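Local structure of rhodopsin (Rubrobacter xylanophilus, 6KFQ) at the retinal site and the [(Z)-octadec-9-enyl] (2R)-2,3-bis(oxidanyl)propanoate site. The protein pumps protons across the membrane as a light-driven, highly thermostable microbial rhodopsin that carries a covalently bound retinal. Sequence-based numbering; all coordinates share one arbitrary frame.

Contact 1: the retinal site. Residues 72, 75, 78-79, 82, 111-112, 115, 131, 134-135, 138, 175, 178-179, 182, 205, 208-209. With RET (retinal), chain B.
Among the residues of the site, Asp205 OD1, a carboxylate oxygen, is gripped by one short hydrogen bond from Tyr178, with the more distant Schiff-base nitrogen of Lys209 as a salt-bridge partner. Tyr178 OH donates at 2.6 Å to Asp205 OD1, on the anti lone pair, which turns away from OD2, while Lys209 NZ lies 3.8 Å from the same OD1. NZ is bonded to RET C15 as the retinal Schiff base; the lysine chain is extended through chi2 and chi3 and bends at chi4 (81°) to present it. The nearby carboxylate would be expected to favour a protonated Schiff base. Tyr178 also lays its ring flat on the polyene, RET C11 standing 3.5 Å above the ring centre. Trp75 lays the face of its pyrrole ring against RET C12, with CD1 3.5 Å from RET C14, and Thr79 brings its methyl CG2 to RET C13 at 3.4 Å because its OG1 turns back to Trp75 O. Nearer the Schiff base, Trp175 offers the face of its pyrrole ring to methyl C20. The ionone ring is boxed by Trp182, whose face takes C2, by Phe131, Pro179 and Ser134; Ser134 OG donates a hydrogen bond of 2.7 Å to Met111 O, in the carbonyl plane on a lone pair. Retinal is wholly buried, lying across the interior of the seven-helix opsin bundle between helices 70-90, 98-120, 124-153, 158-184 and 194-218.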
loop_
_atom_site.group_PDB
_atom_site.type_symbol
_atom_site.label_atom_id
_atom_site.label_comp_id
_atom_site.label_asym_id
_atom_site.label_seq_id
_atom_site.Cartn_x
_atom_site.Cartn_y
_atom_site.Cartn_z
ATOM N N TYR A 72 -1.882 9.292 5.093
ATOM C CA TYR A 72 -1.857 8.168 6.020
ATOM C C TYR A 72 -3.225 7.521 6.199
ATOM O O TYR A 72 -3.299 6.342 6.567
ATOM C CB TYR A 72 -1.313 8.639 7.375
ATOM C CG TYR A 72 0.104 9.180 7.305
ATOM C CD1 TYR A 72 0.355 10.484 6.871
ATOM C CD2 TYR A 72 1.192 8.391 7.681
ATOM C CE1 TYR A 72 1.643 10.983 6.807
ATOM C CE2 TYR A 72 2.484 8.881 7.619
ATOM C CZ TYR A 72 2.706 10.177 7.177
ATOM O OH TYR A 72 3.993 10.671 7.123
ATOM N N TRP A 75 -3.311 5.162 3.480
ATOM C CA TRP A 75 -2.428 4.027 3.740
ATOM C C TRP A 75 -3.015 3.068 4.762
ATOM O O TRP A 75 -2.920 1.849 4.595
ATOM C CB TRP A 75 -1.067 4.522 4.212
ATOM C CG TRP A 75 -0.301 5.276 3.168
ATOM C CD1 TRP A 75 -0.626 5.428 1.842
ATOM C CD2 TRP A 75 0.927 5.973 3.362
ATOM N NE1 TRP A 75 0.327 6.188 1.210
ATOM C CE2 TRP A 75 1.295 6.529 2.120
ATOM C CE3 TRP A 75 1.753 6.186 4.470
ATOM C CZ2 TRP A 75 2.456 7.273 1.954
ATOM C CZ3 TRP A 75 2.901 6.941 4.304
ATOM C CH2 TRP A 75 3.241 7.475 3.059
ATOM N N THR A 78 -5.484 1.066 2.748
ATOM C CA THR A 78 -5.063 0.358 1.545
ATOM C C THR A 78 -3.879 -0.578 1.780
ATOM O O THR A 78 -3.743 -1.572 1.056
ATOM C CB THR A 78 -4.712 1.356 0.431
ATOM O OG1 THR A 78 -3.653 2.219 0.858
ATOM C CG2 THR A 78 -5.921 2.205 0.064
ATOM N N THR A 79 -2.995 -0.293 2.747
ATOM C CA THR A 79 -1.883 -1.234 2.875
ATOM C C THR A 79 -2.345 -2.556 3.499
ATOM O O THR A 79 -1.845 -3.618 3.103
ATOM C CB THR A 79 -0.686 -0.633 3.640
ATOM O OG1 THR A 79 -1.081 -0.092 4.905
ATOM C CG2 THR A 79 -0.012 0.470 2.809
ATOM N N LEU A 82 -3.736 -4.409 0.486
ATOM C CA LEU A 82 -2.661 -4.964 -0.333
ATOM C C LEU A 82 -2.119 -6.248 0.286
ATOM O O LEU A 82 -1.903 -7.249 -0.405
ATOM C CB LEU A 82 -1.537 -3.942 -0.501
ATOM C CG LEU A 82 -1.830 -2.787 -1.470
ATOM C CD1 LEU A 82 -0.834 -1.686 -1.257
ATOM C CD2 LEU A 82 -1.820 -3.251 -2.933
ATOM N N MET A 111 2.274 0.220 12.078
ATOM C CA MET A 111 3.270 0.912 11.265
ATOM C C MET A 111 2.735 2.239 10.738
ATOM O O MET A 111 3.372 3.291 10.895
ATOM C CB MET A 111 3.698 -0.000 10.111
ATOM C CG MET A 111 4.665 0.636 9.144
ATOM S SD MET A 111 4.968 -0.377 7.667
ATOM C CE MET A 111 3.456 -0.140 6.713
ATOM N N ILE A 112 1.556 2.212 10.112
ATOM C CA ILE A 112 1.034 3.421 9.478
ATOM C C ILE A 112 0.672 4.453 10.530
ATOM O O ILE A 112 1.031 5.633 10.420
ATOM C CB ILE A 112 -0.180 3.098 8.592
ATOM C CG1 ILE A 112 0.202 2.143 7.461
ATOM C CG2 ILE A 112 -0.790 4.410 8.052
ATOM C CD1 ILE A 112 1.235 2.724 6.521
ATOM N N GLY A 115 3.530 6.041 12.124
ATOM C CA GLY A 115 4.171 6.945 11.185
ATOM C C GLY A 115 3.418 8.255 11.056
ATOM O O GLY A 115 4.024 9.328 10.940
ATOM N N PHE A 131 9.401 7.126 14.664
ATOM C CA PHE A 131 9.836 6.562 13.392
ATOM C C PHE A 131 10.477 5.199 13.607
ATOM O O PHE A 131 10.311 4.286 12.791
ATOM C CB PHE A 131 10.800 7.522 12.688
ATOM C CG PHE A 131 11.372 6.977 11.413
ATOM C CD1 PHE A 131 10.714 7.173 10.201
ATOM C CD2 PHE A 131 12.556 6.253 11.421
ATOM C CE1 PHE A 131 11.225 6.657 9.031
ATOM C CE2 PHE A 131 13.076 5.725 10.255
ATOM C CZ PHE A 131 12.405 5.932 9.049
ATOM N N SER A 134 7.726 2.685 14.239
ATOM C CA SER A 134 7.051 2.384 12.977
ATOM C C SER A 134 7.889 1.437 12.116
ATOM O O SER A 134 7.379 0.447 11.577
ATOM C CB SER A 134 6.747 3.685 12.233
ATOM O OG SER A 134 6.038 3.405 11.033
ATOM N N THR A 135 9.187 1.713 12.000
ATOM C CA THR A 135 10.068 0.835 11.237
ATOM C C THR A 135 10.144 -0.564 11.848
ATOM O O THR A 135 10.213 -1.561 11.115
ATOM C CB THR A 135 11.453 1.470 11.142
ATOM O OG1 THR A 135 11.332 2.744 10.501
ATOM C CG2 THR A 135 12.407 0.601 10.343
ATOM N N PHE A 138 7.196 -2.294 10.609
ATOM C CA PHE A 138 7.456 -2.583 9.199
ATOM C C PHE A 138 8.307 -3.835 9.050
ATOM O O PHE A 138 8.005 -4.711 8.233
ATOM C CB PHE A 138 8.143 -1.373 8.564
ATOM C CG PHE A 138 8.417 -1.515 7.084
ATOM C CD1 PHE A 138 9.572 -0.999 6.541
ATOM C CD2 PHE A 138 7.522 -2.174 6.248
ATOM C CE1 PHE A 138 9.832 -1.109 5.176
ATOM C CE2 PHE A 138 7.778 -2.289 4.890
ATOM C CZ PHE A 138 8.929 -1.766 4.355
ATOM N N TRP A 175 7.826 -0.830 -0.874
ATOM C CA TRP A 175 7.469 -0.388 0.469
ATOM C C TRP A 175 8.688 0.086 1.240
ATOM O O TRP A 175 8.579 0.991 2.065
ATOM C CB TRP A 175 6.761 -1.498 1.244
ATOM C CG TRP A 175 5.343 -1.787 0.790
ATOM C CD1 TRP A 175 4.849 -1.697 -0.485
ATOM C CD2 TRP A 175 4.245 -2.216 1.616
ATOM N NE1 TRP A 175 3.513 -2.048 -0.503
ATOM C CE2 TRP A 175 3.123 -2.380 0.770
ATOM C CE3 TRP A 175 4.105 -2.482 2.983
ATOM C CZ2 TRP A 175 1.878 -2.791 1.252
ATOM C CZ3 TRP A 175 2.875 -2.890 3.461
ATOM C CH2 TRP A 175 1.775 -3.039 2.602
ATOM N N TYR A 178 9.305 3.846 1.045
ATOM C CA TYR A 178 8.467 4.849 1.705
ATOM C C TYR A 178 9.138 5.465 2.921
ATOM O O TYR A 178 9.146 6.703 3.027
ATOM C CB TYR A 178 7.104 4.262 2.086
ATOM C CG TYR A 178 6.130 4.157 0.937
ATOM C CD1 TYR A 178 6.216 3.110 0.037
ATOM C CD2 TYR A 178 5.109 5.094 0.770
ATOM C CE1 TYR A 178 5.314 2.994 -1.012
ATOM C CE2 TYR A 178 4.203 4.989 -0.274
ATOM C CZ TYR A 178 4.312 3.942 -1.162
ATOM O OH TYR A 178 3.416 3.829 -2.208
ATOM N N PRO A 179 9.696 4.700 3.864
ATOM C CA PRO A 179 10.429 5.347 4.966
ATOM C C PRO A 179 11.621 6.161 4.498
ATOM O O PRO A 179 11.972 7.154 5.147
ATOM C CB PRO A 179 10.861 4.163 5.856
ATOM C CG PRO A 179 10.793 2.957 4.968
ATOM C CD PRO A 179 9.598 3.238 4.068
ATOM N N TRP A 182 10.122 9.422 3.383
ATOM C CA TRP A 182 9.786 10.098 4.632
ATOM C C TRP A 182 11.020 10.755 5.235
ATOM O O TRP A 182 10.987 11.921 5.645
ATOM C CB TRP A 182 9.186 9.074 5.602
ATOM C CG TRP A 182 8.439 9.609 6.785
ATOM C CD1 TRP A 182 7.086 9.740 6.902
ATOM C CD2 TRP A 182 8.993 10.014 8.049
ATOM N NE1 TRP A 182 6.762 10.215 8.151
ATOM C CE2 TRP A 182 7.912 10.396 8.875
ATOM C CE3 TRP A 182 10.294 10.109 8.552
ATOM C CZ2 TRP A 182 8.091 10.860 10.186
ATOM C CZ3 TRP A 182 10.475 10.567 9.871
ATOM C CH2 TRP A 182 9.377 10.938 10.665
ATOM N N ASP A 205 3.152 5.303 -4.964
ATOM C CA ASP A 205 1.746 4.920 -4.831
ATOM C C ASP A 205 1.207 4.306 -6.118
ATOM O O ASP A 205 0.510 3.289 -6.085
ATOM C CB ASP A 205 0.893 6.129 -4.456
ATOM C CG ASP A 205 1.043 6.536 -3.006
ATOM O OD1 ASP A 205 1.635 5.768 -2.208
ATOM O OD2 ASP A 205 0.551 7.637 -2.670
ATOM N N ALA A 208 2.841 0.844 -6.546
ATOM C CA ALA A 208 2.451 -0.093 -5.498
ATOM C C ALA A 208 0.967 -0.430 -5.509
ATOM O O ALA A 208 0.574 -1.419 -4.868
ATOM C CB ALA A 208 2.850 0.475 -4.125
ATOM N N LYS A 209 0.142 0.342 -6.232
ATOM C CA LYS A 209 -1.300 0.115 -6.286
ATOM C C LYS A 209 -1.778 -0.177 -7.700
ATOM O O LYS A 209 -2.389 -1.225 -7.928
ATOM C CB LYS A 209 -2.067 1.316 -5.707
ATOM C CG LYS A 209 -1.849 1.527 -4.191
ATOM C CD LYS A 209 -2.688 2.668 -3.618
ATOM C CE LYS A 209 -2.572 2.724 -2.089
ATOM N NZ LYS A 209 -1.336 3.419 -1.637
HETATM C C1 RET B . 6.290 5.433 7.134
HETATM C C2 RET B . 7.084 6.305 8.116
HETATM C C3 RET B . 7.558 5.594 9.365
HETATM C C4 RET B . 8.378 4.366 9.022
HETATM C C5 RET B . 7.815 3.549 7.880
HETATM C C6 RET B . 6.819 3.984 7.086
HETATM C C7 RET B . 6.339 3.135 6.005
HETATM C C8 RET B . 5.281 3.284 5.164
HETATM C C9 RET B . 4.835 2.425 4.089
HETATM C C10 RET B . 3.872 2.876 3.264
HETATM C C11 RET B . 3.283 2.195 2.148
HETATM C C12 RET B . 2.309 2.765 1.446
HETATM C C13 RET B . 1.605 2.206 0.315
HETATM C C14 RET B . 0.557 2.892 -0.200
HETATM C C15 RET B . -0.295 2.505 -1.287
HETATM C C16 RET B . 4.821 5.460 7.579
HETATM C C17 RET B . 6.413 6.146 5.773
HETATM C C18 RET B . 8.359 2.146 7.856
HETATM C C19 RET B . 5.484 1.081 3.926
HETATM C C20 RET B . 2.053 0.871 -0.207
#

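Contact 2: the [(Z)-octadec-9-enyl] (2R)-2,3-bis(oxidanyl)propanoate site. Residues 128, 131-132, 183-184, 189. With MPG ([(Z)-octadec-9-enyl] (2R)-2,3-bis(oxidanyl)propanoate), chain C; MPG ([(Z)-octadec-9-enyl] (2R)-2,3-bis(oxidanyl)propanoate), chain D.
On the outer surface of this bacteriorhodopsin-like seven-helix bundle, two partly modelled MPG chains, lipid-like molecules that may well come from crystallisation, lie in a greasy groove between helices 124-153 and 158-184, with the loop residue Phe189 at its rim. The contact is entirely apolar, without any nitrogen or oxygen of the protein within bonding reach of the lipid.

The close-packed part lies where the low-numbered modelled carbons (C3 to C6) of the chain C lipid run against helix 124-153. Ala128, with no more than a methyl for a side chain, lets the lipid come down onto the backbone, so that its CA meets MPG C3 of chain C at 3.6 Å. One turn on, Phe131 CD2, on the outer rim of the ring, meets MPG C5 of chain C at 3.8 Å; this carbon lies off the ring plane, on the side that Leu183 CD2 covers. Leu183 reaches over from the neighbouring helix and forks between the two lipids. Its CG stands anti to the carbonyl carbon (chi1 -80°), and chi2 of 175° spreads the methyls: CD2 rests on one face of the Phe131 ring and touches MPG C4 of chain C at 3.9 Å, whereas CD1 goes to MPG C5 of chain D at 3.8 Å.

Phe189 has more of its surface covered by lipid than the other residues of the site. MPG C8 of chain D lies over the ring face, off toward CD2 and 3.8 Å from it. On the same side, past the CZ tip, MPG C11 of chain C, next to the C9=C10 double bond, lies 3.7 Å from CZ. The side chain is set by chi1 of -71°, and Leu183 O lies in plane at an edge of the ring.

The outer side is looser. Ile132 CD1 and Ile184 CG2 graze the lipids at longer range, and about half of the surface of the chain C lipid, with roughly a third of that of chain D, is left uncovered by protein.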
loop_
_atom_site.group_PDB
_atom_site.type_symbol
_atom_site.label_atom_id
_atom_site.label_comp_id
_atom_site.label_asym_id
_atom_site.label_seq_id
_atom_site.Cartn_x
_atom_site.Cartn_y
_atom_site.Cartn_z
ATOM N N ALA A 128 11.580 10.986 16.299
ATOM C CA ALA A 128 12.584 9.968 16.018
ATOM C C ALA A 128 12.191 8.629 16.620
ATOM O O ALA A 128 12.237 7.595 15.943
ATOM C CB ALA A 128 13.948 10.422 16.544
ATOM N N PHE A 131 9.401 7.126 14.664
ATOM C CA PHE A 131 9.836 6.562 13.392
ATOM C C PHE A 131 10.477 5.199 13.607
ATOM O O PHE A 131 10.311 4.286 12.791
ATOM C CB PHE A 131 10.800 7.522 12.688
ATOM C CG PHE A 131 11.372 6.977 11.413
ATOM C CD1 PHE A 131 10.714 7.173 10.201
ATOM C CD2 PHE A 131 12.556 6.253 11.421
ATOM C CE1 PHE A 131 11.225 6.657 9.031
ATOM C CE2 PHE A 131 13.076 5.725 10.255
ATOM C CZ PHE A 131 12.405 5.932 9.049
ATOM N N ILE A 132 11.212 5.035 14.702
ATOM C CA ILE A 132 11.828 3.741 14.972
ATOM C C ILE A 132 10.764 2.697 15.267
ATOM O O ILE A 132 10.827 1.568 14.763
ATOM C CB ILE A 132 12.837 3.855 16.126
ATOM C CG1 ILE A 132 13.888 4.897 15.776
ATOM C CG2 ILE A 132 13.500 2.509 16.378
ATOM C CD1 ILE A 132 14.629 4.584 14.522
ATOM N N LEU A 183 12.136 10.026 5.258
ATOM C CA LEU A 183 13.330 10.531 5.929
ATOM C C LEU A 183 13.977 11.682 5.173
ATOM O O LEU A 183 14.552 12.580 5.799
ATOM C CB LEU A 183 14.347 9.411 6.128
ATOM C CG LEU A 183 14.110 8.458 7.297
ATOM C CD1 LEU A 183 15.148 7.354 7.247
ATOM C CD2 LEU A 183 14.190 9.185 8.645
ATOM N N ILE A 184 13.923 11.678 3.837
ATOM C CA ILE A 184 14.520 12.791 3.110
ATOM C C ILE A 184 13.551 13.956 2.954
ATOM O O ILE A 184 13.995 15.089 2.714
ATOM C CB ILE A 184 15.056 12.358 1.733
ATOM C CG1 ILE A 184 13.921 11.900 0.819
ATOM C CG2 ILE A 184 16.099 11.253 1.902
ATOM C CD1 ILE A 184 14.397 11.501 -0.557
ATOM N N PHE A 189 14.436 14.811 7.442
ATOM C CA PHE A 189 15.571 15.724 7.433
ATOM C C PHE A 189 15.362 16.939 6.539
ATOM O O PHE A 189 16.098 17.926 6.676
ATOM C CB PHE A 189 16.831 14.982 6.989
ATOM C CG PHE A 189 17.354 14.008 8.013
ATOM C CD1 PHE A 189 18.276 14.418 8.957
ATOM C CD2 PHE A 189 16.924 12.692 8.027
ATOM C CE1 PHE A 189 18.762 13.536 9.901
ATOM C CE2 PHE A 189 17.407 11.798 8.967
ATOM C CZ PHE A 189 18.329 12.223 9.912
HETATM C C2 MPG C . 13.940 12.070 12.061
HETATM C C3 MPG C . 13.983 10.728 12.753
HETATM C C4 MPG C . 15.165 9.876 12.335
HETATM C C5 MPG C . 15.206 8.518 12.999
HETATM C C6 MPG C . 16.518 7.780 12.860
HETATM C C7 MPG C . 16.920 7.423 11.434
HETATM C C8 MPG C . 18.116 8.170 10.924
HETATM C C9 MPG C . 18.628 7.625 9.628
HETATM C C10 MPG C . 19.599 8.095 8.886
HETATM C C11 MPG C . 20.477 9.282 9.132
HETATM C C12 MPG C . 21.934 8.966 8.959
HETATM C C13 MPG C . 22.890 10.147 9.061
HETATM C C14 MPG C . 23.072 10.940 7.786
HETATM C C15 MPG C . 21.936 11.873 7.440
HETATM C C5 MPG D . 17.809 7.803 4.605
HETATM C C6 MPG D . 18.772 8.968 4.610
HETATM C C7 MPG D . 18.228 10.227 5.271
HETATM C C8 MPG D . 19.173 11.389 5.234
#

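Contact 1 and contact 2 lie with their C-alpha centres about 13 Å apart and share Phe131, whose ring spans the wall between them: CD1 and CE1 face the retinal ring inside, while the CD2 side of the ring meets lipid outside. Helices 124-153 and 158-184 supply residues to both, and the neighbours Trp182 and Leu183 point to the pocket and the groove respectively. The chromophore's ring end is thus separated from the hydrophobic exterior by little more than a layer of side chains, and lipid packing there might support the pocket, although the structure alone does not show such coupling.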